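Local structure of SCARECROW-LIKE protein 7 (Oryza sativa Japonica Group, 5HYZ) at residues A[341-344]-A[345-349]. The protein is a probable transcription factor that binds DNA in vitro and acts in plant development and abiotic stress resistance; this chain is its GRAS domain. Numbering follows the deposited sequence.
Sequences WNYD and SKYKY
Tyr343 drives one edge of its ring into the face of Tyr347: CD1 of Tyr343 sits over the centre of the Tyr347 ring, 3.6 Å from CG of Tyr347, with the planes 81° apart. In turn Tyr349 presents its own edge to a face of Tyr343, CE2 of Tyr349 lying 4.1 Å from CD1 of Tyr343, displaced toward the rim. Both T-shaped pairs share the Tyr343 ring, which chi1 of -69° swings to the side of its backbone N, bringing CD1 against Tyr347. A type I beta turn from Asp344 to Tyr347 folds the chain back to make this possible, closed by the bond from Tyr347 N to Asp344 O at 3.1 Å. Lys348, just after the turn, reaches back with NZ to Ser345 O inside it (2.8 Å). The Asp344 carboxylate stands at the rim of the Tyr347 ring, planes 70° apart, with OD1 of Asp344 3.0 Å from CD2 of Tyr347; Lys346 NZ forms a salt bridge with OD1 of Asp344 at 3.3 Å, its hydrogen bond a weak one. This loop of the predicted SAW region links helix 332-339 to strand 349-354; Val271 and Ala272 of helix 251-272 also touch Tyr347. The partly positive ring C-H edges probably favour the pi faces and the Asp344 oxygen they meet, while Lys346 would offset the carboxylate's charge.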
ATOM      1  N   TRP A 341       7.492   4.538   3.225  1.00 19.56           N
ATOM      2  CA  TRP A 341       8.347   5.190   2.224  1.00 19.68           C
ATOM      3  C   TRP A 341       7.622   6.229   1.402  1.00 28.80           C
ATOM      4  O   TRP A 341       8.167   7.309   1.147  1.00 30.64           O
ATOM      5  CB  TRP A 341       8.951   4.148   1.279  1.00 20.10           C
ATOM      6  CG  TRP A 341      10.107   4.627   0.444  1.00 23.25           C
ATOM      7  CD1 TRP A 341      10.037   5.220  -0.779  1.00 21.16           C
ATOM      8  CD2 TRP A 341      11.522   4.471   0.742  1.00 18.39           C
ATOM      9  NE1 TRP A 341      11.318   5.471  -1.250  1.00 22.04           N
ATOM     10  CE2 TRP A 341      12.238   4.993  -0.355  1.00 20.63           C
ATOM     11  CE3 TRP A 341      12.227   3.944   1.819  1.00 17.52           C
ATOM     12  CZ2 TRP A 341      13.635   5.013  -0.404  1.00 18.90           C
ATOM     13  CZ3 TRP A 341      13.621   3.962   1.766  1.00 21.59           C
ATOM     14  CH2 TRP A 341      14.298   4.498   0.687  1.00 18.10           C
ATOM     15  N   ASN A 342       6.404   5.928   0.971  1.00 27.37           N
ATOM     16  CA  ASN A 342       5.700   6.894   0.113  1.00 34.60           C
ATOM     17  C   ASN A 342       4.913   8.023   0.800  1.00 36.78           C
ATOM     18  O   ASN A 342       4.341   8.894   0.121  1.00 40.75           O
ATOM     19  CB  ASN A 342       4.741   6.147  -0.820  1.00 37.69           C
ATOM     20  CG  ASN A 342       5.437   5.650  -2.063  1.00 45.17           C
ATOM     21  OD1 ASN A 342       6.502   6.176  -2.448  1.00 39.03           O
ATOM     22  ND2 ASN A 342       4.861   4.622  -2.700  1.00 40.95           N
ATOM     23  N   TYR A 343       4.842   7.998   2.125  1.00 32.60           N
ATOM     24  CA  TYR A 343       4.294   9.142   2.845  1.00 37.76           C
ATOM     25  C   TYR A 343       5.255  10.337   2.751  1.00 49.12           C
ATOM     26  O   TYR A 343       6.286  10.368   3.441  1.00 50.34           O
ATOM     27  CB  TYR A 343       4.000   8.765   4.301  1.00 31.55           C
ATOM     28  CG  TYR A 343       2.829   7.795   4.394  1.00 29.53           C
ATOM     29  CD1 TYR A 343       1.515   8.270   4.355  1.00 32.60           C
ATOM     30  CD2 TYR A 343       3.034   6.416   4.461  1.00 28.34           C
ATOM     31  CE1 TYR A 343       0.437   7.396   4.432  1.00 29.51           C
ATOM     32  CE2 TYR A 343       1.981   5.543   4.487  1.00 27.47           C
ATOM     33  CZ  TYR A 343       0.686   6.046   4.484  1.00 29.75           C
ATOM     34  OH  TYR A 343      -0.361   5.196   4.539  1.00 30.53           O
ATOM     35  N   ASP A 344       4.889  11.309   1.904  1.00 53.13           N
ATOM     36  CA  ASP A 344       5.695  12.511   1.655  1.00 53.87           C
ATOM     37  C   ASP A 344       5.861  13.380   2.889  1.00 52.63           C
ATOM     38  O   ASP A 344       5.424  13.023   3.996  1.00 47.00           O
ATOM     39  CB  ASP A 344       5.083  13.356   0.525  1.00 62.10           C
ATOM     40  CG  ASP A 344       3.915  14.218   0.995  1.00 68.34           C
ATOM     41  OD1 ASP A 344       3.156  13.789   1.889  1.00 70.44           O
ATOM     42  OD2 ASP A 344       3.751  15.338   0.470  1.00 69.56           O
ATOM     43  N   SER A 345       6.463  14.547   2.685  1.00 37.22           N
ATOM     44  CA  SER A 345       6.915  15.356   3.808  1.00 35.90           C
ATOM     45  C   SER A 345       5.786  15.905   4.683  1.00 29.80           C
ATOM     46  O   SER A 345       6.015  16.213   5.866  1.00 34.94           O
ATOM     47  CB  SER A 345       7.795  16.534   3.299  1.00 44.88           C
ATOM     48  OG  SER A 345       7.006  17.604   2.756  1.00 49.39           O
ATOM     49  N   LYS A 346       4.570  16.053   4.149  1.00 33.77           N
ATOM     50  CA  LYS A 346       3.508  16.601   4.993  1.00 36.96           C
ATOM     51  C   LYS A 346       3.031  15.590   6.045  1.00 35.16           C
ATOM     52  O   LYS A 346       2.409  15.976   7.041  1.00 33.69           O
ATOM     53  CB  LYS A 346       2.323  17.091   4.161  1.00 36.92           C
ATOM     54  CG  LYS A 346       1.632  16.037   3.323  1.00 43.64           C
ATOM     55  CD  LYS A 346       0.657  16.704   2.319  1.00 48.28           C
ATOM     56  CE  LYS A 346      -0.378  15.735   1.744  1.00 47.36           C
ATOM     57  NZ  LYS A 346       0.209  14.838   0.699  1.00 55.72           N
ATOM     58  N   TYR A 347       3.333  14.312   5.841  1.00 29.42           N
ATOM     59  CA  TYR A 347       2.992  13.305   6.865  1.00 26.18           C
ATOM     60  C   TYR A 347       4.021  13.309   7.976  1.00 26.16           C
ATOM     61  O   TYR A 347       5.176  13.636   7.751  1.00 28.47           O
ATOM     62  CB  TYR A 347       2.882  11.923   6.234  1.00 24.29           C
ATOM     63  CG  TYR A 347       1.697  11.778   5.311  1.00 25.86           C
ATOM     64  CD1 TYR A 347       0.462  11.439   5.810  1.00 26.08           C
ATOM     65  CD2 TYR A 347       1.823  11.968   3.933  1.00 31.28           C
ATOM     66  CE1 TYR A 347      -0.636  11.279   4.953  1.00 25.38           C
ATOM     67  CE2 TYR A 347       0.736  11.826   3.075  1.00 27.81           C
ATOM     68  CZ  TYR A 347      -0.482  11.468   3.600  1.00 30.03           C
ATOM     69  OH  TYR A 347      -1.580  11.287   2.799  1.00 32.60           O
ATOM     70  N   LYS A 348       3.611  12.973   9.194  1.00 22.75           N
ATOM     71  CA  LYS A 348       4.492  13.104  10.337  1.00 19.11           C
ATOM     72  C   LYS A 348       4.643  11.756  11.046  1.00 16.56           C
ATOM     73  O   LYS A 348       4.762  11.713  12.249  1.00 18.40           O
ATOM     74  CB  LYS A 348       3.946  14.132  11.345  1.00 23.76           C
ATOM     75  CG  LYS A 348       3.567  15.489  10.684  1.00 28.41           C
ATOM     76  CD  LYS A 348       4.751  16.044   9.962  1.00 31.89           C
ATOM     77  CE  LYS A 348       4.417  17.386   9.275  1.00 44.79           C
ATOM     78  NZ  LYS A 348       5.357  17.759   8.142  1.00 41.56           N
ATOM     79  N   TYR A 349       4.639  10.664  10.276  1.00 19.17           N
ATOM     80  CA  TYR A 349       4.845   9.344  10.886  1.00 16.05           C
ATOM     81  C   TYR A 349       6.278   9.042  11.184  1.00 20.16           C
ATOM     82  O   TYR A 349       7.184   9.409  10.410  1.00 18.83           O
ATOM     83  CB  TYR A 349       4.291   8.251   9.964  1.00 14.63           C
ATOM     84  CG  TYR A 349       2.799   8.320   9.808  1.00 13.74           C
ATOM     85  CD1 TYR A 349       1.921   8.068  10.900  1.00 18.15           C
ATOM     86  CD2 TYR A 349       2.245   8.613   8.576  1.00 17.61           C
ATOM     87  CE1 TYR A 349       0.546   8.102  10.729  1.00 18.40           C
ATOM     88  CE2 TYR A 349       0.875   8.654   8.413  1.00 21.13           C
ATOM     89  CZ  TYR A 349       0.028   8.426   9.515  1.00 20.67           C
ATOM     90  OH  TYR A 349      -1.338   8.478   9.311  1.00 22.17           O
TER